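Local coordinates for protein transcobalamin-1 (Homo sapiens, PDB 4KKI) that carries vitamin B12, which it holds with femtomolar affinity and shields from stomach acid, at residues 137-151 with 166-178. Residues are numbered along the deposited sequence; the frame is centred on the assembly and turned at random.
Sequences NGTPLTNYYQLSLDV and VVNHFTPENKNYY
Asn137 meets Lys175 through its backbone: Lys175 NZ gives a hydrogen bond of 3.0 Å to Asn137 O. The contact lies in the alpha6-alpha6 helical barrel of the N-terminal domain, where helix 144-156 packs against the end of helix 163-169 and the chain that follows it. Lys175 CG sits between its backbone N and carbonyl carbon (chi1 59°), and the rest of the chain runs straight to Asn137. Gly138 O accepts from Asn176 ND2 at 3.1 Å, with the donor tilted from the carbonyl plane. The same ND2 also donates to Asn174 OD1, on a lone pair. Two bonds thus hold ND2 of the Asn176 side chain, to Gly138 O and Asn174 OD1. Asn174 OD1 takes the backbone N of Asn176 as well, closing an Asx turn. Asn176 OD1 rests against Pro140 CD. Asn143 OD1 caps the helix by accepting from Gln146 N, while its ND2 and Gln146 NE2 bind cyanocobalamin. This places the start of the helix at the ligand. Next comes Tyr144, also of the cobalamin site. Asn176 CB stands over the centre of its ring, a CH-pi contact of 3.4 Å to the centroid. The CD2 edge of Tyr144 points at the face of Tyr177 in a T-shaped pair, planes at 86°. The Tyr144 hydroxyl donates to His169 O at 2.7 Å. Met133 of helix 118-135 touches both Tyr144 and His169. A water accepts from Tyr144 N and donates to Asn176 O. Further along the helix, Leu147 CD2 packs on Phe170 CE1 at 3.8 Å. Ser148 OG lies at the edge of the Phe170 ring, and it donates to Tyr144 O. Val151 CG1 meets Val166 CG2, and Val151 CG2 touches Phe170 CZ at 3.7 Å.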
loop_
_atom_site.group_PDB
_atom_site.type_symbol
_atom_site.label_atom_id
_atom_site.label_comp_id
_atom_site.label_asym_id
_atom_site.label_seq_id
_atom_site.Cartn_x
_atom_site.Cartn_y
_atom_site.Cartn_z
ATOM N N ASN A 137 10.873 21.085 -4.587
ATOM C CA ASN A 137 11.650 20.384 -5.612
ATOM C C ASN A 137 10.994 19.102 -6.143
ATOM O O ASN A 137 11.678 18.186 -6.600
ATOM C CB ASN A 137 13.067 20.099 -5.087
ATOM C CG ASN A 137 14.079 19.871 -6.199
ATOM O OD1 ASN A 137 13.966 20.431 -7.289
ATOM N ND2 ASN A 137 15.079 19.042 -5.919
ATOM N N GLY A 138 9.667 19.048 -6.076
ATOM C CA GLY A 138 8.916 17.942 -6.637
ATOM C C GLY A 138 8.530 16.857 -5.647
ATOM O O GLY A 138 7.930 15.857 -6.029
ATOM N N THR A 139 8.876 17.044 -4.378
ATOM C CA THR A 139 8.516 16.076 -3.343
ATOM C C THR A 139 7.169 16.428 -2.716
ATOM O O THR A 139 6.992 17.526 -2.190
ATOM C CB THR A 139 9.587 15.995 -2.234
ATOM O OG1 THR A 139 10.867 15.747 -2.823
ATOM C CG2 THR A 139 9.266 14.878 -1.262
ATOM N N PRO A 140 6.207 15.496 -2.775
ATOM C CA PRO A 140 4.897 15.726 -2.159
ATOM C C PRO A 140 4.982 15.664 -0.640
ATOM O O PRO A 140 6.050 15.380 -0.095
ATOM C CB PRO A 140 4.055 14.567 -2.695
ATOM C CG PRO A 140 5.042 13.491 -2.972
ATOM C CD PRO A 140 6.284 14.186 -3.442
ATOM N N LEU A 141 3.869 15.944 0.032
ATOM C CA LEU A 141 3.809 15.845 1.484
ATOM C C LEU A 141 4.003 14.399 1.910
ATOM O O LEU A 141 4.652 14.118 2.917
ATOM C CB LEU A 141 2.471 16.377 2.002
ATOM C CG LEU A 141 2.303 17.897 1.998
ATOM C CD1 LEU A 141 0.880 18.289 2.367
ATOM C CD2 LEU A 141 3.301 18.535 2.953
ATOM N N THR A 142 3.440 13.483 1.127
ATOM C CA THR A 142 3.573 12.058 1.393
ATOM C C THR A 142 4.353 11.350 0.284
ATOM O O THR A 142 5.580 11.276 0.329
ATOM C CB THR A 142 2.199 11.386 1.569
ATOM O OG1 THR A 142 1.428 11.543 0.371
ATOM C CG2 THR A 142 1.448 12.012 2.736
ATOM N N ASN A 143 3.638 10.837 -0.712
ATOM C CA ASN A 143 4.262 10.067 -1.781
ATOM C C ASN A 143 3.320 9.917 -2.974
ATOM O O ASN A 143 2.179 10.374 -2.927
ATOM C CB ASN A 143 4.671 8.692 -1.259
ATOM C CG ASN A 143 3.533 7.977 -0.566
ATOM O OD1 ASN A 143 2.584 7.536 -1.210
ATOM N ND2 ASN A 143 3.614 7.867 0.754
ATOM N N TYR A 144 3.793 9.273 -4.037
ATOM C CA TYR A 144 2.981 9.118 -5.242
ATOM C C TYR A 144 1.943 8.006 -5.124
ATOM O O TYR A 144 0.954 7.994 -5.854
ATOM C CB TYR A 144 3.856 8.897 -6.477
ATOM C CG TYR A 144 4.147 10.157 -7.257
ATOM C CD1 TYR A 144 4.211 11.394 -6.624
ATOM C CD2 TYR A 144 4.343 10.111 -8.630
ATOM C CE1 TYR A 144 4.478 12.549 -7.340
ATOM C CE2 TYR A 144 4.603 11.257 -9.353
ATOM C CZ TYR A 144 4.669 12.473 -8.706
ATOM O OH TYR A 144 4.928 13.614 -9.431
ATOM N N TYR A 145 2.176 7.070 -4.212
ATOM C CA TYR A 145 1.193 6.038 -3.922
ATOM C C TYR A 145 -0.085 6.688 -3.394
ATOM O O TYR A 145 -1.187 6.373 -3.846
ATOM C CB TYR A 145 1.760 5.043 -2.911
ATOM C CG TYR A 145 0.863 3.870 -2.599
ATOM C CD1 TYR A 145 0.902 2.716 -3.373
ATOM C CD2 TYR A 145 -0.010 3.909 -1.520
ATOM C CE1 TYR A 145 0.088 1.636 -3.086
ATOM C CE2 TYR A 145 -0.826 2.835 -1.225
ATOM C CZ TYR A 145 -0.775 1.702 -2.010
ATOM O OH TYR A 145 -1.587 0.634 -1.714
ATOM N N GLN A 146 0.070 7.613 -2.451
ATOM C CA GLN A 146 -1.070 8.346 -1.907
ATOM C C GLN A 146 -1.629 9.323 -2.933
ATOM O O GLN A 146 -2.843 9.505 -3.032
ATOM C CB GLN A 146 -0.686 9.086 -0.623
ATOM C CG GLN A 146 -0.265 8.166 0.509
ATOM C CD GLN A 146 -0.288 8.848 1.862
ATOM O OE1 GLN A 146 -0.991 9.839 2.060
ATOM N NE2 GLN A 146 0.480 8.316 2.805
ATOM N N LEU A 147 -0.739 9.944 -3.699
ATOM C CA LEU A 147 -1.146 10.862 -4.753
ATOM C C LEU A 147 -2.030 10.140 -5.762
ATOM O O LEU A 147 -2.988 10.711 -6.288
ATOM C CB LEU A 147 0.076 11.446 -5.458
ATOM C CG LEU A 147 -0.149 12.763 -6.199
ATOM C CD1 LEU A 147 -0.348 13.899 -5.206
ATOM C CD2 LEU A 147 1.007 13.060 -7.133
ATOM N N SER A 148 -1.705 8.876 -6.020
ATOM C CA SER A 148 -2.493 8.051 -6.927
ATOM C C SER A 148 -3.819 7.693 -6.277
ATOM O O SER A 148 -4.862 7.693 -6.931
ATOM C CB SER A 148 -1.731 6.778 -7.296
ATOM O OG SER A 148 -0.488 7.082 -7.899
ATOM N N LEU A 149 -3.769 7.378 -4.987
ATOM C CA LEU A 149 -4.981 7.136 -4.214
ATOM C C LEU A 149 -5.895 8.358 -4.271
ATOM O O LEU A 149 -7.112 8.225 -4.386
ATOM C CB LEU A 149 -4.642 6.796 -2.760
ATOM C CG LEU A 149 -4.181 5.372 -2.447
ATOM C CD1 LEU A 149 -3.730 5.254 -0.997
ATOM C CD2 LEU A 149 -5.296 4.385 -2.737
ATOM N N ASP A 150 -5.297 9.545 -4.203
ATOM C CA ASP A 150 -6.057 10.793 -4.238
ATOM C C ASP A 150 -6.809 10.963 -5.551
ATOM O O ASP A 150 -8.016 11.205 -5.558
ATOM C CB ASP A 150 -5.136 11.991 -4.013
ATOM C CG ASP A 150 -4.486 11.978 -2.648
ATOM O OD1 ASP A 150 -5.062 11.374 -1.719
ATOM O OD2 ASP A 150 -3.393 12.566 -2.506
ATOM N N VAL A 151 -6.086 10.841 -6.659
ATOM C CA VAL A 151 -6.686 10.970 -7.979
ATOM C C VAL A 151 -7.757 9.904 -8.195
ATOM O O VAL A 151 -8.827 10.191 -8.728
ATOM C CB VAL A 151 -5.621 10.879 -9.091
ATOM C CG1 VAL A 151 -6.274 10.916 -10.466
ATOM C CG2 VAL A 151 -4.614 12.009 -8.945
ATOM N N VAL A 166 -2.637 16.149 -13.466
ATOM C CA VAL A 166 -2.317 14.727 -13.525
ATOM C C VAL A 166 -1.286 14.435 -14.611
ATOM O O VAL A 166 -0.282 13.765 -14.363
ATOM C CB VAL A 166 -3.583 13.886 -13.775
ATOM C CG1 VAL A 166 -3.218 12.436 -14.033
ATOM C CG2 VAL A 166 -4.537 14.006 -12.598
ATOM N N VAL A 167 -1.540 14.948 -15.811
ATOM C CA VAL A 167 -0.612 14.813 -16.930
ATOM C C VAL A 167 0.754 15.395 -16.575
ATOM O O VAL A 167 1.796 14.862 -16.963
ATOM C CB VAL A 167 -1.161 15.513 -18.194
ATOM C CG1 VAL A 167 -0.152 15.453 -19.333
ATOM C CG2 VAL A 167 -2.479 14.885 -18.616
ATOM N N ASN A 168 0.743 16.485 -15.814
ATOM C CA ASN A 168 1.972 17.170 -15.440
ATOM C C ASN A 168 2.837 16.373 -14.461
ATOM O O ASN A 168 4.059 16.344 -14.592
ATOM C CB ASN A 168 1.649 18.548 -14.855
ATOM C CG ASN A 168 2.758 19.557 -15.089
ATOM O OD1 ASN A 168 2.536 20.609 -15.689
ATOM N ND2 ASN A 168 3.958 19.242 -14.614
ATOM N N HIS A 169 2.204 15.718 -13.493
ATOM C CA HIS A 169 2.946 15.100 -12.394
ATOM C C HIS A 169 3.129 13.583 -12.485
ATOM O O HIS A 169 4.063 13.036 -11.898
ATOM C CB HIS A 169 2.310 15.465 -11.049
ATOM C CG HIS A 169 2.370 16.926 -10.731
ATOM N ND1 HIS A 169 3.535 17.558 -10.355
ATOM C CD2 HIS A 169 1.409 17.881 -10.735
ATOM C CE1 HIS A 169 3.290 18.839 -10.139
ATOM N NE2 HIS A 169 2.007 19.059 -10.362
ATOM N N PHE A 170 2.250 12.904 -13.214
ATOM C CA PHE A 170 2.261 11.441 -13.227
ATOM C C PHE A 170 3.126 10.812 -14.320
ATOM O O PHE A 170 3.009 9.618 -14.594
ATOM C CB PHE A 170 0.833 10.889 -13.288
ATOM C CG PHE A 170 0.134 10.872 -11.957
ATOM C CD1 PHE A 170 -0.399 12.034 -11.424
ATOM C CD2 PHE A 170 0.012 9.691 -11.239
ATOM C CE1 PHE A 170 -1.042 12.022 -10.197
ATOM C CE2 PHE A 170 -0.628 9.673 -10.013
ATOM C CZ PHE A 170 -1.156 10.840 -9.491
ATOM N N THR A 171 3.989 11.616 -14.934
ATOM C CA THR A 171 4.932 11.121 -15.935
ATOM C C THR A 171 5.775 9.978 -15.374
ATOM O O THR A 171 6.376 10.112 -14.310
ATOM C CB THR A 171 5.881 12.234 -16.401
ATOM O OG1 THR A 171 5.186 13.487 -16.408
ATOM C CG2 THR A 171 6.413 11.935 -17.797
ATOM N N PRO A 172 5.825 8.849 -16.096
ATOM C CA PRO A 172 6.518 7.630 -15.658
ATOM C C PRO A 172 7.994 7.839 -15.317
ATOM O O PRO A 172 8.578 7.011 -14.617
ATOM C CB PRO A 172 6.390 6.706 -16.871
ATOM C CG PRO A 172 5.160 7.171 -17.559
ATOM C CD PRO A 172 5.151 8.657 -17.390
ATOM N N GLU A 173 8.588 8.922 -15.801
ATOM C CA GLU A 173 9.998 9.183 -15.538
ATOM C C GLU A 173 10.200 10.002 -14.264
ATOM O O GLU A 173 11.333 10.243 -13.848
ATOM C CB GLU A 173 10.659 9.869 -16.738
ATOM C CG GLU A 173 10.608 9.049 -18.024
ATOM C CD GLU A 173 11.295 7.697 -17.894
ATOM O OE1 GLU A 173 12.303 7.605 -17.163
ATOM O OE2 GLU A 173 10.821 6.726 -18.522
ATOM N N ASN A 174 9.097 10.422 -13.647
ATOM C CA ASN A 174 9.156 11.175 -12.398
ATOM C C ASN A 174 9.848 10.373 -11.304
ATOM O O ASN A 174 9.606 9.175 -11.153
ATOM C CB ASN A 174 7.756 11.581 -11.938
ATOM C CG ASN A 174 7.783 12.545 -10.767
ATOM O OD1 ASN A 174 7.998 12.147 -9.621
ATOM N ND2 ASN A 174 7.556 13.822 -11.050
ATOM N N LYS A 175 10.703 11.045 -10.541
ATOM C CA LYS A 175 11.535 10.386 -9.539
ATOM C C LYS A 175 10.726 9.692 -8.445
ATOM O O LYS A 175 11.194 8.730 -7.837
ATOM C CB LYS A 175 12.502 11.392 -8.910
ATOM C CG LYS A 175 11.819 12.574 -8.239
ATOM C CD LYS A 175 12.828 13.503 -7.582
ATOM C CE LYS A 175 12.134 14.659 -6.878
ATOM N NZ LYS A 175 13.103 15.564 -6.198
ATOM N N ASN A 176 9.511 10.174 -8.206
ATOM C CA ASN A 176 8.690 9.660 -7.115
ATOM C C ASN A 176 8.161 8.249 -7.341
ATOM O O ASN A 176 7.537 7.665 -6.455
ATOM C CB ASN A 176 7.535 10.613 -6.814
ATOM C CG ASN A 176 8.004 11.917 -6.209
ATOM O OD1 ASN A 176 8.316 11.984 -5.021
ATOM N ND2 ASN A 176 8.057 12.966 -7.024
ATOM N N TYR A 177 8.408 7.708 -8.529
ATOM C CA TYR A 177 8.042 6.331 -8.828
ATOM C C TYR A 177 9.135 5.381 -8.358
ATOM O O TYR A 177 8.966 4.162 -8.391
ATOM C CB TYR A 177 7.820 6.148 -10.330
ATOM C CG TYR A 177 6.483 6.640 -10.837
ATOM C CD1 TYR A 177 5.311 5.955 -10.542
ATOM C CD2 TYR A 177 6.396 7.774 -11.633
ATOM C CE1 TYR A 177 4.086 6.396 -11.015
ATOM C CE2 TYR A 177 5.178 8.221 -12.110
ATOM C CZ TYR A 177 4.028 7.528 -11.800
ATOM O OH TYR A 177 2.816 7.976 -12.277
ATOM N N TYR A 178 10.255 5.947 -7.918
ATOM C CA TYR A 178 11.430 5.154 -7.571
ATOM C C TYR A 178 11.916 5.418 -6.149
ATOM O O TYR A 178 11.978 6.563 -5.702
ATOM C CB TYR A 178 12.564 5.426 -8.563
ATOM C CG TYR A 178 12.162 5.256 -10.011
ATOM C CD1 TYR A 178 11.618 6.313 -10.729
ATOM C CD2 TYR A 178 12.323 4.039 -10.659
ATOM C CE1 TYR A 178 11.245 6.163 -12.051
ATOM C CE2 TYR A 178 11.953 3.878 -11.982
ATOM C CZ TYR A 178 11.414 4.944 -12.671
ATOM O OH TYR A 178 11.043 4.796 -13.987
HETATM O O HOH W 1 6.484 8.360 -3.920
#